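Side-chain contact in DNA photolyase (Agrobacterium tumefaciens, PDB 4U63), which repairs cyclobutane pyrimidine dimers in ultraviolet-damaged DNA as a class III photolyase, using bound FAD and a methenyltetrahydrofolate antenna: residues F325-D330 with D379-E384. Residues are numbered along the deposited sequence; the frame is centred on the assembly and turned at random.
Sequences FSWRDD and DWRKGE. With SO4 (sulfate ion), chain M.
Trp327 lays the face of its indole on the backbone of Asp379, the N-cap of helix 380-390, and no direct hydrogen bond joins the two segments. The case illustrates how a loop residue can pack on a helix start within the FAD-binding domain of a photolyase. Asp379 CA sits 3.8 Å from the centroid of the five-membered ring, 12° off its normal, a CH-pi contact; on the opposite face Phe325 CD1 sits near the rim of the indole. The carboxylate plane of Asp379 lies only 13° from that of the indole. Asp379 CG stands anti to its own backbone N (chi1 -170°), which carries Asp379 OD1 forward to cap Arg381 N at 3.0 Å. Arg381 NH1 reaches the same Asp379 OD1 at 2.9 Å on the syn side, from the other face of the carboxylate, so two bonds grip one oxygen and probably stabilise its negative charge. Trp380, whose side chain is about 9 Å from FAD, turns its edge to Trp327, with Trp380 CD1 4.3 Å from Trp327 CZ2, while its NE1 is hydrogen-bonded to Asn317 OD1. Water completes the join: one molecule links Arg328 O to Asp379 N, and another, in the indole plane, accepts from Trp327 NE1 and Arg381 NH1, at 3.1 Å from each.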
loop_
_atom_site.group_PDB
_atom_site.type_symbol
_atom_site.label_atom_id
_atom_site.label_comp_id
_atom_site.label_asym_id
_atom_site.label_seq_id
_atom_site.Cartn_x
_atom_site.Cartn_y
_atom_site.Cartn_z
ATOM N N PHE A 325 23.710 6.710 13.719
ATOM C CA PHE A 325 22.734 6.993 14.765
ATOM C C PHE A 325 22.642 5.795 15.704
ATOM O O PHE A 325 22.578 4.658 15.240
ATOM C CB PHE A 325 21.366 7.298 14.160
ATOM C CG PHE A 325 20.476 8.069 15.068
ATOM C CD1 PHE A 325 19.723 7.423 16.032
ATOM C CD2 PHE A 325 20.396 9.446 14.967
ATOM C CE1 PHE A 325 18.900 8.144 16.880
ATOM C CE2 PHE A 325 19.575 10.174 15.808
ATOM C CZ PHE A 325 18.830 9.524 16.768
ATOM N N SER A 326 22.647 6.051 17.011
ATOM C CA SER A 326 22.620 4.972 18.007
ATOM C C SER A 326 21.195 4.723 18.495
ATOM O O SER A 326 20.691 5.416 19.375
ATOM C CB SER A 326 23.545 5.286 19.187
ATOM O OG SER A 326 23.610 4.183 20.080
ATOM N N TRP A 327 20.547 3.724 17.911
ATOM C CA TRP A 327 19.168 3.396 18.272
ATOM C C TRP A 327 19.180 2.600 19.554
ATOM O O TRP A 327 20.143 1.885 19.833
ATOM C CB TRP A 327 18.485 2.591 17.166
ATOM C CG TRP A 327 18.470 3.300 15.858
ATOM C CD1 TRP A 327 19.152 2.957 14.734
ATOM C CD2 TRP A 327 17.750 4.499 15.543
ATOM N NE1 TRP A 327 18.897 3.865 13.729
ATOM C CE2 TRP A 327 18.039 4.820 14.203
ATOM C CE3 TRP A 327 16.887 5.328 16.266
ATOM C CZ2 TRP A 327 17.496 5.939 13.566
ATOM C CZ3 TRP A 327 16.342 6.443 15.635
ATOM C CH2 TRP A 327 16.651 6.741 14.299
ATOM N N ARG A 328 18.114 2.731 20.333
ATOM C CA ARG A 328 17.963 1.948 21.558
ATOM C C ARG A 328 17.719 0.485 21.253
ATOM O O ARG A 328 17.031 0.149 20.289
ATOM C CB ARG A 328 16.822 2.483 22.424
ATOM C CG ARG A 328 17.223 3.698 23.235
ATOM C CD ARG A 328 16.068 4.284 24.030
ATOM N NE ARG A 328 15.490 3.326 24.971
ATOM C CZ ARG A 328 16.043 2.954 26.122
ATOM N NH1 ARG A 328 17.226 3.448 26.529
ATOM N NH2 ARG A 328 15.412 2.068 26.894
ATOM N N ASP A 329 18.313 -0.375 22.079
ATOM C CA ASP A 329 18.021 -1.796 22.082
ATOM C C ASP A 329 17.010 -1.994 23.201
ATOM O O ASP A 329 17.381 -2.217 24.359
ATOM C CB ASP A 329 19.299 -2.610 22.320
ATOM C CG ASP A 329 19.049 -4.121 22.395
ATOM O OD1 ASP A 329 17.929 -4.588 22.089
ATOM O OD2 ASP A 329 19.991 -4.847 22.767
ATOM N N ASP A 330 15.727 -1.894 22.845
ATOM C CA ASP A 330 14.633 -1.950 23.814
ATOM C C ASP A 330 13.415 -2.621 23.182
ATOM O O ASP A 330 12.425 -1.970 22.801
ATOM C CB ASP A 330 14.307 -0.535 24.311
ATOM C CG ASP A 330 13.379 -0.523 25.519
ATOM O OD1 ASP A 330 12.721 -1.545 25.821
ATOM O OD2 ASP A 330 13.302 0.538 26.172
ATOM N N ASP A 379 14.913 1.912 15.845
ATOM C CA ASP A 379 15.221 1.877 14.410
ATOM C C ASP A 379 13.956 1.874 13.546
ATOM O O ASP A 379 13.100 1.001 13.687
ATOM C CB ASP A 379 16.060 0.616 14.134
ATOM C CG ASP A 379 16.647 0.568 12.737
ATOM O OD1 ASP A 379 16.183 1.279 11.828
ATOM O OD2 ASP A 379 17.599 -0.213 12.553
ATOM N N TRP A 380 13.841 2.862 12.664
ATOM C CA TRP A 380 12.669 2.978 11.781
ATOM C C TRP A 380 12.399 1.716 10.950
ATOM O O TRP A 380 11.255 1.426 10.609
ATOM C CB TRP A 380 12.783 4.200 10.863
ATOM C CG TRP A 380 13.948 4.220 9.920
ATOM C CD1 TRP A 380 15.150 4.826 10.125
ATOM C CD2 TRP A 380 14.009 3.645 8.607
ATOM N NE1 TRP A 380 15.962 4.655 9.039
ATOM C CE2 TRP A 380 15.294 3.930 8.092
ATOM C CE3 TRP A 380 13.114 2.906 7.825
ATOM C CZ2 TRP A 380 15.703 3.514 6.823
ATOM C CZ3 TRP A 380 13.525 2.490 6.557
ATOM C CH2 TRP A 380 14.809 2.799 6.072
ATOM N N ARG A 381 13.459 0.955 10.656
ATOM C CA ARG A 381 13.334 -0.277 9.892
ATOM C C ARG A 381 12.446 -1.287 10.630
ATOM O O ARG A 381 11.754 -2.074 9.997
ATOM C CB ARG A 381 14.708 -0.885 9.624
ATOM C CG ARG A 381 15.619 -0.047 8.748
ATOM C CD ARG A 381 17.083 -0.452 9.012
ATOM N NE ARG A 381 18.036 0.405 8.329
ATOM C CZ ARG A 381 18.550 1.556 8.793
ATOM N NH1 ARG A 381 18.220 2.068 9.995
ATOM N NH2 ARG A 381 19.414 2.213 8.032
ATOM N N LYS A 382 12.459 -1.253 11.965
ATOM C CA LYS A 382 11.594 -2.147 12.745
ATOM C C LYS A 382 10.125 -1.766 12.578
ATOM O O LYS A 382 9.268 -2.636 12.442
ATOM C CB LYS A 382 11.991 -2.150 14.214
ATOM C CG LYS A 382 13.333 -2.835 14.454
ATOM C CD LYS A 382 13.867 -2.579 15.848
ATOM C CE LYS A 382 13.052 -3.259 16.935
ATOM N NZ LYS A 382 13.091 -4.744 16.844
ATOM N N GLY A 383 9.840 -0.469 12.587
ATOM C CA GLY A 383 8.478 0.016 12.332
ATOM C C GLY A 383 8.016 -0.309 10.916
ATOM O O GLY A 383 6.881 -0.733 10.697
ATOM N N GLU A 384 8.909 -0.091 9.952
ATOM C CA GLU A 384 8.652 -0.424 8.554
ATOM C C GLU A 384 8.258 -1.901 8.408
ATOM O O GLU A 384 7.272 -2.232 7.722
ATOM C CB GLU A 384 9.904 -0.096 7.713
ATOM C CG GLU A 384 9.683 -0.076 6.205
ATOM C CD GLU A 384 9.799 -1.431 5.518
ATOM O OE1 GLU A 384 10.342 -2.390 6.103
ATOM O OE2 GLU A 384 9.344 -1.536 4.361
HETATM S S SO4 M . 17.580 2.122 29.920
HETATM O O1 SO4 M . 16.119 2.262 29.720
HETATM O O2 SO4 M . 18.064 0.892 29.255
HETATM O O3 SO4 M . 17.860 2.045 31.367
HETATM O O4 SO4 M . 18.282 3.293 29.349
HETATM O O HOH W 1 19.706 4.654 10.872
HETATM O O HOH W 2 16.116 -0.123 17.692
#